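Local coordinates for protein fructosyl amine: oxygen oxidoreductase (Aspergillus fumigatus, PDB 3DJE) that oxidatively deglycates fructosyl amino acids, using FAD and molecular oxygen to break down these Amadori products, at residues A[9-14]-A[31-36]; A[133-138]-A[252-257]; A[302-307]-A[426-431]; A[342-347]-A[390-395]. All coordinates share one frame; numbering follows the deposited sequence.

Interaction 1. Residues A[9-14]-A[31-36]. With FAD (flavin-adenine dinucleotide), chain C.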
# COMPACT_ATOMS: atom_id res chain seq x y z
N LEU A 9 14.59 -16.23 -13.67
CA LEU A 9 13.39 -15.43 -13.42
C LEU A 9 13.82 -14.06 -12.94
O LEU A 9 14.74 -13.95 -12.12
CB LEU A 9 12.48 -16.09 -12.37
CG LEU A 9 12.10 -17.55 -12.62
CD1 LEU A 9 11.21 -18.03 -11.47
CD2 LEU A 9 11.33 -17.65 -13.93
N LEU A 10 13.17 -13.03 -13.45
CA LEU A 10 13.55 -11.65 -13.14
C LEU A 10 12.36 -10.93 -12.55
O LEU A 10 11.27 -11.00 -13.11
CB LEU A 10 13.98 -10.94 -14.41
CG LEU A 10 14.56 -9.54 -14.25
CD1 LEU A 10 15.84 -9.56 -13.43
CD2 LEU A 10 14.83 -8.95 -15.63
N ILE A 11 12.57 -10.26 -11.41
CA ILE A 11 11.50 -9.45 -10.82
C ILE A 11 11.92 -7.99 -10.87
O ILE A 11 13.00 -7.64 -10.37
CB ILE A 11 11.22 -9.83 -9.36
CG1 ILE A 11 10.78 -11.30 -9.28
CG2 ILE A 11 10.16 -8.90 -8.74
CD1 ILE A 11 10.76 -11.83 -7.87
N VAL A 12 11.08 -7.16 -11.50
CA VAL A 12 11.33 -5.71 -11.55
C VAL A 12 10.59 -5.05 -10.39
O VAL A 12 9.35 -4.96 -10.39
CB VAL A 12 10.90 -5.09 -12.90
CG1 VAL A 12 11.10 -3.52 -12.91
CG2 VAL A 12 11.67 -5.72 -14.05
N GLY A 13 11.36 -4.63 -9.39
CA GLY A 13 10.84 -4.02 -8.17
C GLY A 13 10.97 -4.92 -6.95
O GLY A 13 10.44 -6.04 -6.94
N ALA A 14 11.67 -4.44 -5.92
CA ALA A 14 11.81 -5.16 -4.65
C ALA A 14 10.93 -4.54 -3.54
O ALA A 14 11.33 -4.49 -2.37
CB ALA A 14 13.29 -5.18 -4.22
N THR A 31 15.38 -21.53 -8.02
CA THR A 31 16.74 -21.31 -7.53
C THR A 31 17.55 -20.30 -8.33
O THR A 31 18.74 -20.11 -8.05
CB THR A 31 17.55 -22.61 -7.53
OG1 THR A 31 17.60 -23.11 -8.87
CG2 THR A 31 16.90 -23.65 -6.65
N ASN A 32 16.92 -19.65 -9.32
CA ASN A 32 17.62 -18.70 -10.17
C ASN A 32 16.82 -17.41 -10.37
O ASN A 32 16.52 -17.00 -11.50
CB ASN A 32 17.98 -19.37 -11.51
CG ASN A 32 18.93 -18.53 -12.36
OD1 ASN A 32 19.52 -17.55 -11.89
ND2 ASN A 32 19.06 -18.90 -13.64
N VAL A 33 16.51 -16.76 -9.25
CA VAL A 33 15.64 -15.56 -9.25
C VAL A 33 16.50 -14.34 -8.97
O VAL A 33 17.32 -14.35 -8.04
CB VAL A 33 14.56 -15.68 -8.14
CG1 VAL A 33 13.65 -14.44 -8.13
CG2 VAL A 33 13.75 -16.97 -8.30
N THR A 34 16.31 -13.29 -9.77
CA THR A 34 17.00 -12.02 -9.56
C THR A 34 15.97 -10.92 -9.39
O THR A 34 14.99 -10.86 -10.15
CB THR A 34 17.94 -11.69 -10.74
OG1 THR A 34 18.91 -12.73 -10.89
CG2 THR A 34 18.69 -10.39 -10.48
N VAL A 35 16.18 -10.06 -8.41
CA VAL A 35 15.29 -8.91 -8.19
C VAL A 35 16.08 -7.62 -8.37
O VAL A 35 17.17 -7.48 -7.80
CB VAL A 35 14.66 -8.93 -6.77
CG1 VAL A 35 13.61 -7.80 -6.63
CG2 VAL A 35 13.99 -10.28 -6.47
N LEU A 36 15.50 -6.69 -9.13
CA LEU A 36 16.14 -5.39 -9.43
C LEU A 36 15.36 -4.24 -8.82
O LEU A 36 14.15 -4.14 -9.01
CB LEU A 36 16.18 -5.17 -10.96
CG LEU A 36 16.91 -6.21 -11.81
CD1 LEU A 36 16.67 -5.90 -13.29
CD2 LEU A 36 18.39 -6.25 -11.49
PA FAD C . 5.86 -0.73 -3.77
O1A FAD C . 5.96 -1.43 -2.49
O2A FAD C . 5.79 0.77 -3.76
O5B FAD C . 7.10 -1.25 -4.61
C5B FAD C . 7.45 -0.72 -5.89
C4B FAD C . 8.95 -0.98 -6.08
O4B FAD C . 9.18 -0.64 -7.46
C3B FAD C . 9.73 0.04 -5.22
O3B FAD C . 10.59 -0.63 -4.28
C2B FAD C . 10.54 0.80 -6.29
O2B FAD C . 11.89 1.12 -5.84
C1B FAD C . 10.50 -0.18 -7.49
N9A FAD C . 10.92 0.57 -8.71
C8A FAD C . 10.60 1.83 -9.08
N7A FAD C . 11.25 2.12 -10.23
C5A FAD C . 11.97 1.05 -10.58
C6A FAD C . 12.85 0.77 -11.63
N6A FAD C . 13.10 1.71 -12.57
N1A FAD C . 13.43 -0.44 -11.69
C2A FAD C . 13.19 -1.38 -10.76
N3A FAD C . 12.37 -1.14 -9.73
C4A FAD C . 11.75 0.06 -9.63
N1 FAD C . -2.01 -0.93 2.44
C2 FAD C . -2.54 -1.73 3.45
O2 FAD C . -2.79 -2.92 3.27
N3 FAD C . -2.79 -1.15 4.70
C4 FAD C . -2.55 0.19 4.95
O4 FAD C . -2.78 0.67 6.07
C4X FAD C . -2.03 0.99 3.91
N5 FAD C . -1.79 2.34 4.13
C5X FAD C . -1.12 3.08 3.15
C6 FAD C . -0.69 4.37 3.47
C7 FAD C . 0.02 5.11 2.54
C7M FAD C . 0.44 6.54 2.93
C8 FAD C . 0.34 4.57 1.30
C8M FAD C . 1.20 5.37 0.29
C9 FAD C . -0.07 3.26 0.99
C9A FAD C . -0.79 2.50 1.93
N10 FAD C . -1.23 1.19 1.65
C10 FAD C . -1.77 0.42 2.67
C1' FAD C . -1.11 0.64 0.29
C2' FAD C . 0.17 -0.20 0.19
O2' FAD C . 1.26 0.48 0.85
C3' FAD C . 0.50 -0.43 -1.28
O3' FAD C . -0.70 -0.84 -1.98
C4' FAD C . 1.55 -1.52 -1.48
O4' FAD C . 2.65 -1.37 -0.58
C5' FAD C . 2.07 -1.46 -2.92
O5' FAD C . 3.02 -2.51 -3.14
P FAD C . 3.78 -2.63 -4.55
O1P FAD C . 2.77 -2.64 -5.65
O2P FAD C . 4.74 -3.75 -4.39
O3P FAD C . 4.63 -1.27 -4.67
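Leu9 to Val12 and Val33 to Leu36 run as two parallel strands, 4.8 Å apart at the closest approach of their axes and inclined by 19°. Leu9 sits beside Val33, Leu10 beside Thr34, Ile11 beside Val35 and Val12 beside Leu36. Five backbone hydrogen bonds hold the pair: Leu9 N to Asn32 O, Thr34 N to Leu9 O, Ile11 N to Thr34 O, Leu36 N to Ile11 O and Gly13 N to Leu36 O. The last carries the pairing past strand 9-12 and is the most bent, 148° at the hydrogen.

Leu9, Ile11, Val33 and Val35 share the face that helix 16-27 covers with Ala22 and Leu25. There Ile11 CD1 touches both valines, 3.9 Å from Val33 CG1 and 3.8 Å from Val35 CG2. The other branch of Val35, CG1, packs 3.6 Å from Ala14 CB. Across the sheet, Leu10 has CG anti to its backbone N (chi1 -174°), and its CD1 lies 3.8 Å from Leu36 CD1.

This is the first beta-alpha-beta unit of a Rossmann-type FAD site, and Gly13 fits the first glycine of GxGxxG. Gly13 CA lies 3.6 Å from FAD N3A, where a side chain would run into O4B of the ribose; Val12 CG1 is 3.7 Å from adenine C2A. Ala14 N bonds to Asp37, whose carboxylate also binds FAD. The polar bonds between the strands are thus all main-chain, the side chains meet as hydrocarbon, and in these two segments the adenine is met by close packing rather than by hydrogen bonds.

Interaction 2. Residues A[133-138]-A[252-257]; sequences LAPEGV and KNIPVI
Ile254 points its CG2 methyl at Ala134, and the 3.6 Å between that CG2 and Ala134 CB is the closest approach of two side chains between loop 133-138 and segment 252-257. The rotamer explains it: CG1 of Ile254 sits between the backbone N and the carbonyl carbon (chi1 60°), which leaves CG2 anti to the carbonyl carbon and facing the other loop. The same methyl is met more loosely by Pro135 CD at 4.2 Å and Val138 CG1 at 4.4 Å, so three residues of the loop gather round one branch.

One residue on, the ring of Pro255 lies against the backbone of Leu133, its CD 3.3 Å from Leu133 O. The Leu133 side chain passes on to Ile257. Its CG is anti to its own carbonyl carbon (chi1 -66°), and CD1 ends 3.9 Å from CD1 of Ile257. No hydrogen bond crosses the contact; apart from the proline ring against Leu133 O, side chains meet as hydrocarbon.

Loop 133-138 keeps its shape through a turn in which Val138 N bonds to Pro135 O at 3.1 Å. Glu136 and Gly137 fill the middle of this type II turn, with Gly137 at a positive phi of 106°, and the turn brings Val138 back toward Ile254. Leu250 and Tyr251 of helix 248-251 also touch Val138, while Leu97 and Phe150 flank Leu133 from the neighbouring strands. The arrangement is loop-on-sheet packing: the connection between helix 127-131 and strand 147-151 closes over the residues leading into strand 256-259 of the large mixed sheet, and over Ile257 within it.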
# COMPACT_ATOMS: atom_id res chain seq x y z
N LEU A 133 -11.50 4.67 24.26
CA LEU A 133 -10.71 3.67 23.50
C LEU A 133 -9.24 3.65 23.92
O LEU A 133 -8.47 2.77 23.51
CB LEU A 133 -10.83 3.91 21.99
CG LEU A 133 -12.22 3.69 21.37
CD1 LEU A 133 -12.21 4.09 19.90
CD2 LEU A 133 -12.69 2.25 21.55
N ALA A 134 -8.84 4.65 24.70
CA ALA A 134 -7.47 4.79 25.17
C ALA A 134 -7.48 5.30 26.60
O ALA A 134 -8.51 5.83 27.06
CB ALA A 134 -6.70 5.76 24.27
N PRO A 135 -6.36 5.14 27.32
CA PRO A 135 -6.26 5.72 28.66
C PRO A 135 -6.56 7.21 28.69
O PRO A 135 -6.37 7.92 27.70
CB PRO A 135 -4.80 5.47 29.05
CG PRO A 135 -4.42 4.26 28.33
CD PRO A 135 -5.14 4.37 26.98
N GLU A 136 -7.00 7.69 29.85
CA GLU A 136 -7.28 9.10 30.04
C GLU A 136 -6.03 9.92 29.73
O GLU A 136 -4.94 9.61 30.21
CB GLU A 136 -7.74 9.35 31.47
CG GLU A 136 -8.82 10.41 31.59
CD GLU A 136 -9.47 10.42 32.96
OE1 GLU A 136 -9.61 9.33 33.57
OE2 GLU A 136 -9.85 11.52 33.42
N GLY A 137 -6.20 10.94 28.89
CA GLY A 137 -5.09 11.81 28.51
C GLY A 137 -4.59 11.58 27.09
O GLY A 137 -3.82 12.40 26.56
N VAL A 138 -5.01 10.47 26.49
CA VAL A 138 -4.60 10.17 25.11
C VAL A 138 -5.59 10.76 24.10
O VAL A 138 -5.24 11.63 23.33
CB VAL A 138 -4.41 8.65 24.85
CG1 VAL A 138 -4.11 8.41 23.37
CG2 VAL A 138 -3.29 8.08 25.71
N LYS A 252 0.91 3.62 24.55
CA LYS A 252 1.20 2.24 24.12
C LYS A 252 -0.05 1.36 24.00
O LYS A 252 -0.96 1.44 24.83
CB LYS A 252 2.22 1.57 25.07
CG LYS A 252 2.76 0.22 24.58
CD LYS A 252 3.80 -0.38 25.54
CE LYS A 252 4.26 -1.77 25.10
NZ LYS A 252 5.14 -1.72 23.90
N ASN A 253 -0.09 0.55 22.95
CA ASN A 253 -1.13 -0.48 22.75
C ASN A 253 -2.52 0.03 22.37
O ASN A 253 -3.47 -0.76 22.30
CB ASN A 253 -1.23 -1.43 23.96
CG ASN A 253 0.10 -2.09 24.31
OD1 ASN A 253 0.75 -2.70 23.46
ND2 ASN A 253 0.50 -1.98 25.58
N ILE A 254 -2.66 1.33 22.11
CA ILE A 254 -3.95 1.88 21.70
C ILE A 254 -4.37 1.27 20.36
O ILE A 254 -3.51 0.89 19.55
CB ILE A 254 -3.97 3.44 21.61
CG1 ILE A 254 -2.94 3.96 20.60
CG2 ILE A 254 -3.80 4.08 23.01
CD1 ILE A 254 -3.10 5.44 20.24
N PRO A 255 -5.68 1.15 20.12
CA PRO A 255 -6.10 0.62 18.83
C PRO A 255 -5.81 1.61 17.70
O PRO A 255 -5.58 2.79 17.96
CB PRO A 255 -7.62 0.45 18.99
CG PRO A 255 -8.00 1.42 20.06
CD PRO A 255 -6.82 1.46 21.00
N VAL A 256 -5.81 1.12 16.47
CA VAL A 256 -5.73 2.01 15.31
C VAL A 256 -7.02 2.83 15.29
O VAL A 256 -8.11 2.28 15.40
CB VAL A 256 -5.62 1.22 14.01
CG1 VAL A 256 -5.57 2.16 12.81
CG2 VAL A 256 -4.37 0.32 14.06
N ILE A 257 -6.87 4.15 15.16
CA ILE A 257 -8.02 5.08 15.11
C ILE A 257 -8.14 5.58 13.67
O ILE A 257 -7.22 6.21 13.17
CB ILE A 257 -7.81 6.26 16.08
CG1 ILE A 257 -7.62 5.75 17.52
CG2 ILE A 257 -8.95 7.28 15.95
CD1 ILE A 257 -8.82 5.00 18.09

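Interaction 3. Residues A[302-307]-A[426-431]; sequences KTQIPK and EWTNVQ
Gln304 and Thr428 carry most of the side-chain hydrogen bonding. Thr428 OG1 donates to Gln304 OE1 at 2.7 Å, in the carbonyl plane and on a lone pair, and accepts from Ile305 N at 3.0 Å. Gln304 OE1 takes a second bond from Val430 N, which is tilted 18° from the carbonyl plane. NE2 of the same amide donates to Val430 O at 2.8 Å. The side-chain amide thus grips both backbone polar groups of Val430, and three bonds fix its rotation. Two main-chain bonds continue the pairing, Thr428 N to Ile305 O and Lys307 N to Glu426 O. Pro306 and Trp427 form a single backbone bridge. Two waters join the far end, one between Thr303 O and Gln431 O, the other between Thr303 O and Val430 O.

The aromatic contacts centre on Trp427. Lys302 lays its aliphatic chain over one face, CD 3.7 Å from the centre of the six-membered ring; NZ stands 5.1 Å from the centre of the five-membered ring, at most a weak cation-pi attraction. Pro306 puts CG over the opposite face, with CD 3.7 Å from Trp427 CZ3, so the six-membered ring has aliphatic groups over both faces. Gln304 O meets the indole edge, near its plane. Ile305 CG1 lies 3.7 Å from Thr428 CG2.

Pro306 stands at the N-cap position, right before helix 307-320. Ile305 packs on strands 232-242 and 331-339, Trp427 touches Ile334 and meets the Phe421 ring, and the C-terminal tail is thereby fastened beside the large mixed sheet.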
# COMPACT_ATOMS: atom_id res chain seq x y z
N LYS A 302 9.52 12.46 -2.58
CA LYS A 302 9.59 13.69 -1.80
C LYS A 302 9.40 13.41 -0.31
O LYS A 302 8.40 12.81 0.11
CB LYS A 302 8.59 14.75 -2.30
CG LYS A 302 8.85 16.13 -1.69
CD LYS A 302 8.76 17.24 -2.72
CE LYS A 302 9.22 18.55 -2.12
NZ LYS A 302 10.67 18.79 -2.33
N THR A 303 10.38 13.84 0.47
CA THR A 303 10.37 13.65 1.91
C THR A 303 9.78 14.90 2.59
O THR A 303 10.33 15.42 3.57
CB THR A 303 11.78 13.26 2.42
OG1 THR A 303 12.35 12.27 1.54
CG2 THR A 303 11.68 12.65 3.78
N GLN A 304 8.65 15.36 2.07
CA GLN A 304 7.87 16.46 2.63
C GLN A 304 6.43 16.17 2.23
O GLN A 304 6.16 15.29 1.42
CB GLN A 304 8.27 17.82 2.03
CG GLN A 304 9.72 18.30 2.27
CD GLN A 304 10.09 18.47 3.74
OE1 GLN A 304 9.24 18.48 4.63
NE2 GLN A 304 11.39 18.61 4.00
N ILE A 305 5.50 16.93 2.80
CA ILE A 305 4.12 16.88 2.32
C ILE A 305 3.65 18.30 1.97
O ILE A 305 4.24 19.26 2.48
CB ILE A 305 3.17 16.22 3.35
CG1 ILE A 305 3.15 16.98 4.68
CG2 ILE A 305 3.56 14.75 3.56
CD1 ILE A 305 2.04 16.54 5.61
N PRO A 306 2.62 18.43 1.12
CA PRO A 306 2.05 19.77 0.85
C PRO A 306 1.58 20.44 2.13
O PRO A 306 1.09 19.76 3.03
CB PRO A 306 0.85 19.46 -0.05
CG PRO A 306 1.23 18.16 -0.74
CD PRO A 306 1.93 17.39 0.34
N LYS A 307 1.69 21.77 2.20
CA LYS A 307 1.23 22.49 3.38
C LYS A 307 -0.26 22.26 3.65
O LYS A 307 -0.66 22.18 4.81
CB LYS A 307 1.57 23.98 3.28
CG LYS A 307 3.05 24.28 3.50
CD LYS A 307 3.38 24.57 4.96
CE LYS A 307 3.21 26.05 5.28
NZ LYS A 307 3.66 26.41 6.66
N GLU A 426 3.35 25.07 -1.91
CA GLU A 426 4.13 25.11 -0.68
C GLU A 426 4.20 23.73 -0.05
O GLU A 426 3.19 23.02 0.00
CB GLU A 426 3.52 26.11 0.31
CG GLU A 426 3.59 27.57 -0.13
CD GLU A 426 2.81 28.49 0.78
OE1 GLU A 426 3.28 28.74 1.92
OE2 GLU A 426 1.74 28.98 0.36
N TRP A 427 5.39 23.37 0.40
CA TRP A 427 5.63 22.10 1.08
C TRP A 427 6.14 22.34 2.49
O TRP A 427 6.59 23.45 2.83
CB TRP A 427 6.66 21.28 0.30
CG TRP A 427 6.19 20.87 -1.06
CD1 TRP A 427 6.12 21.64 -2.19
CD2 TRP A 427 5.77 19.55 -1.45
NE1 TRP A 427 5.66 20.90 -3.25
CE2 TRP A 427 5.43 19.61 -2.83
CE3 TRP A 427 5.62 18.34 -0.77
CZ2 TRP A 427 4.97 18.50 -3.53
CZ3 TRP A 427 5.16 17.23 -1.47
CH2 TRP A 427 4.84 17.32 -2.84
N THR A 428 6.08 21.30 3.33
CA THR A 428 6.68 21.35 4.66
C THR A 428 8.21 21.44 4.61
O THR A 428 8.82 21.29 3.55
CB THR A 428 6.24 20.11 5.50
OG1 THR A 428 6.59 18.92 4.79
CG2 THR A 428 4.74 20.14 5.74
N ASN A 429 8.83 21.70 5.77
CA ASN A 429 10.29 21.88 5.89
C ASN A 429 10.85 20.96 6.98
O ASN A 429 11.68 21.36 7.81
CB ASN A 429 10.61 23.36 6.19
CG ASN A 429 12.11 23.61 6.40
OD1 ASN A 429 12.96 23.16 5.61
ND2 ASN A 429 12.45 24.32 7.48
N VAL A 430 10.40 19.71 6.96
CA VAL A 430 10.79 18.74 7.97
C VAL A 430 12.18 18.18 7.67
O VAL A 430 12.57 18.07 6.51
CB VAL A 430 9.73 17.60 8.07
CG1 VAL A 430 10.07 16.65 9.21
CG2 VAL A 430 8.33 18.17 8.27
N GLN A 431 12.92 17.85 8.72
CA GLN A 431 14.24 17.21 8.62
C GLN A 431 14.20 15.97 7.72
O GLN A 431 13.25 15.18 7.77
CB GLN A 431 14.70 16.80 10.01
CG GLN A 431 16.08 16.18 10.05
CD GLN A 431 17.18 17.22 10.00
OE1 GLN A 431 17.85 17.38 8.98
NE2 GLN A 431 17.35 17.94 11.10
O HOH W 1 10.65 14.63 6.48
O HOH W 2 13.03 16.03 4.35

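Interaction 4. Residues A[342-347]-A[390-395]; sequences NREFLI and HELIKW
Ile393, at the end of helix 387-393, docks on Ile347 of strand 346-347, the edge strand of the sheet that carries the Rossmann-type FAD-binding fold. Ile393 O accepts from Ile347 N at 3.0 Å, with 155° at the hydrogen. Next to it Ile393 CA comes 3.2 Å from Phe345 O, a CA-H...O contact. The Ile393 side chain has CG1 between its backbone N and carbonyl carbon (chi1 65°), and its CD1 packs 3.9 Å from Ile347 CB. Leu376 of helix 373-382 touches Ile393 and Ile347 alike.

Leu392 lies against the bent chain of Glu344, its CD1 3.7 Å from Glu344 CG and its CD2 3.4 Å from OE1. That carboxylate oxygen also forms a salt bridge with Arg365 and accepts a hydrogen bond from Asn70. Arg365 lines the pocket of the bound 1-S-(carboxymethyl)-1-thio-beta-D-fructopyranose, as does Arg343, whose side chain turns the other way from this contact. Before Glu344 the chain makes an Asx turn, Asn342 OD1 accepting from Glu344 N.

Leu346 reaches the residues after the helix: its CD1 is 3.6 Å from Trp395 CA and 4.2 Å from CE3 of the indole. Two waters bridge the segments. One accepts from Asn342 ND2 and donates to Leu392 O; the other donates to Ile347 O and lies 2.7 Å from His390 ND1, in the plane of the imidazole.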
# COMPACT_ATOMS: atom_id res chain seq x y z
N ASN A 342 -11.44 0.08 -10.79
CA ASN A 342 -12.37 -0.40 -9.75
C ASN A 342 -11.64 -0.85 -8.47
O ASN A 342 -12.24 -1.50 -7.61
CB ASN A 342 -13.23 -1.53 -10.30
CG ASN A 342 -12.42 -2.76 -10.66
OD1 ASN A 342 -11.18 -2.75 -10.62
ND2 ASN A 342 -13.11 -3.84 -11.01
N ARG A 343 -10.36 -0.51 -8.39
CA ARG A 343 -9.49 -0.85 -7.25
C ARG A 343 -9.38 -2.35 -6.96
O ARG A 343 -9.08 -2.78 -5.84
CB ARG A 343 -9.85 -0.04 -6.00
CG ARG A 343 -9.53 1.43 -6.18
CD ARG A 343 -9.84 2.19 -4.91
NE ARG A 343 -8.94 1.82 -3.82
CZ ARG A 343 -9.10 2.18 -2.56
NH1 ARG A 343 -10.15 2.94 -2.21
NH2 ARG A 343 -8.22 1.79 -1.65
N GLU A 344 -9.57 -3.15 -8.01
CA GLU A 344 -9.21 -4.56 -7.97
C GLU A 344 -7.80 -4.77 -8.52
O GLU A 344 -7.33 -3.99 -9.36
CB GLU A 344 -10.20 -5.42 -8.75
CG GLU A 344 -11.66 -5.30 -8.31
CD GLU A 344 -11.95 -5.73 -6.86
OE1 GLU A 344 -11.09 -6.32 -6.16
OE2 GLU A 344 -13.09 -5.46 -6.40
N PHE A 345 -7.13 -5.83 -8.07
CA PHE A 345 -5.72 -6.02 -8.40
C PHE A 345 -5.53 -6.41 -9.86
O PHE A 345 -6.48 -6.87 -10.53
CB PHE A 345 -5.08 -7.07 -7.49
CG PHE A 345 -5.27 -6.80 -6.03
CD1 PHE A 345 -5.27 -5.49 -5.53
CD2 PHE A 345 -5.40 -7.86 -5.13
CE1 PHE A 345 -5.44 -5.21 -4.16
CE2 PHE A 345 -5.57 -7.61 -3.76
CZ PHE A 345 -5.58 -6.29 -3.27
N LEU A 346 -4.30 -6.23 -10.36
CA LEU A 346 -3.95 -6.59 -11.73
C LEU A 346 -2.79 -7.59 -11.66
O LEU A 346 -1.62 -7.21 -11.55
CB LEU A 346 -3.57 -5.35 -12.56
CG LEU A 346 -3.14 -5.59 -14.01
CD1 LEU A 346 -4.05 -6.58 -14.76
CD2 LEU A 346 -3.08 -4.24 -14.69
N ILE A 347 -3.16 -8.87 -11.67
CA ILE A 347 -2.21 -9.98 -11.52
C ILE A 347 -2.56 -10.98 -12.59
O ILE A 347 -3.63 -11.61 -12.54
CB ILE A 347 -2.29 -10.61 -10.09
CG1 ILE A 347 -1.85 -9.59 -9.03
CG2 ILE A 347 -1.49 -11.92 -10.02
CD1 ILE A 347 -2.30 -9.93 -7.60
N HIS A 390 -9.29 -15.32 -11.12
CA HIS A 390 -8.76 -14.79 -12.37
C HIS A 390 -9.68 -13.76 -13.01
O HIS A 390 -9.22 -12.72 -13.48
CB HIS A 390 -8.47 -15.91 -13.36
CG HIS A 390 -7.99 -15.41 -14.68
ND1 HIS A 390 -6.78 -14.78 -14.84
CD2 HIS A 390 -8.57 -15.43 -15.91
CE1 HIS A 390 -6.61 -14.45 -16.11
NE2 HIS A 390 -7.69 -14.82 -16.78
N GLU A 391 -10.98 -14.04 -13.03
CA GLU A 391 -11.94 -13.15 -13.68
C GLU A 391 -11.89 -11.72 -13.13
O GLU A 391 -12.10 -10.74 -13.87
CB GLU A 391 -13.35 -13.74 -13.57
CG GLU A 391 -14.34 -13.23 -14.61
CD GLU A 391 -13.79 -13.24 -16.04
OE1 GLU A 391 -13.13 -14.23 -16.45
OE2 GLU A 391 -14.03 -12.24 -16.76
N LEU A 392 -11.59 -11.58 -11.84
CA LEU A 392 -11.54 -10.27 -11.21
C LEU A 392 -10.20 -9.55 -11.40
O LEU A 392 -10.19 -8.32 -11.55
CB LEU A 392 -11.86 -10.36 -9.71
CG LEU A 392 -12.14 -9.02 -9.02
CD1 LEU A 392 -13.38 -8.34 -9.61
CD2 LEU A 392 -12.29 -9.20 -7.50
N ILE A 393 -9.10 -10.29 -11.39
CA ILE A 393 -7.76 -9.69 -11.36
C ILE A 393 -7.04 -9.72 -12.72
O ILE A 393 -5.89 -9.26 -12.84
CB ILE A 393 -6.84 -10.36 -10.31
CG1 ILE A 393 -6.58 -11.82 -10.70
CG2 ILE A 393 -7.46 -10.20 -8.91
CD1 ILE A 393 -5.66 -12.62 -9.77
N LYS A 394 -7.70 -10.25 -13.74
CA LYS A 394 -7.06 -10.41 -15.06
C LYS A 394 -6.76 -9.08 -15.75
O LYS A 394 -7.31 -8.05 -15.40
CB LYS A 394 -7.94 -11.27 -15.97
CG LYS A 394 -9.28 -10.66 -16.29
CD LYS A 394 -9.94 -11.47 -17.38
CE LYS A 394 -11.36 -11.04 -17.61
NZ LYS A 394 -11.97 -12.00 -18.59
N TRP A 395 -5.86 -9.14 -16.74
CA TRP A 395 -5.64 -8.02 -17.67
C TRP A 395 -6.99 -7.56 -18.21
O TRP A 395 -7.75 -8.37 -18.73
CB TRP A 395 -4.73 -8.48 -18.81
CG TRP A 395 -4.31 -7.41 -19.75
CD1 TRP A 395 -4.89 -7.10 -20.96
CD2 TRP A 395 -3.21 -6.50 -19.60
NE1 TRP A 395 -4.22 -6.05 -21.56
CE2 TRP A 395 -3.18 -5.67 -20.75
CE3 TRP A 395 -2.25 -6.31 -18.59
CZ2 TRP A 395 -2.23 -4.65 -20.91
CZ3 TRP A 395 -1.29 -5.30 -18.77
CH2 TRP A 395 -1.29 -4.49 -19.92
O HOH W 3 -11.94 -6.33 -12.16
O HOH W 4 -4.85 -14.12 -13.03

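From the N terminus, interaction 1 closes a short loop almost filled by helix 16-27, the opening beta-alpha-beta unit, whose strand ends meet the adenine end of FAD. Interaction 2 follows in series: it closes a much longer loop and pins a connection to the large mixed sheet, on the opposite side of the chain's centre. Interaction 3 then draws the C-terminal tail back to the loop before helix 307-320, and interaction 4 is nested inside the loop so formed. Interactions 1 and 4 reach the same six-stranded sheet, their centres about 23 Å apart, whereas 2 and 3 fasten loops against the large mixed sheet. None of the four touches another, and no loops cross.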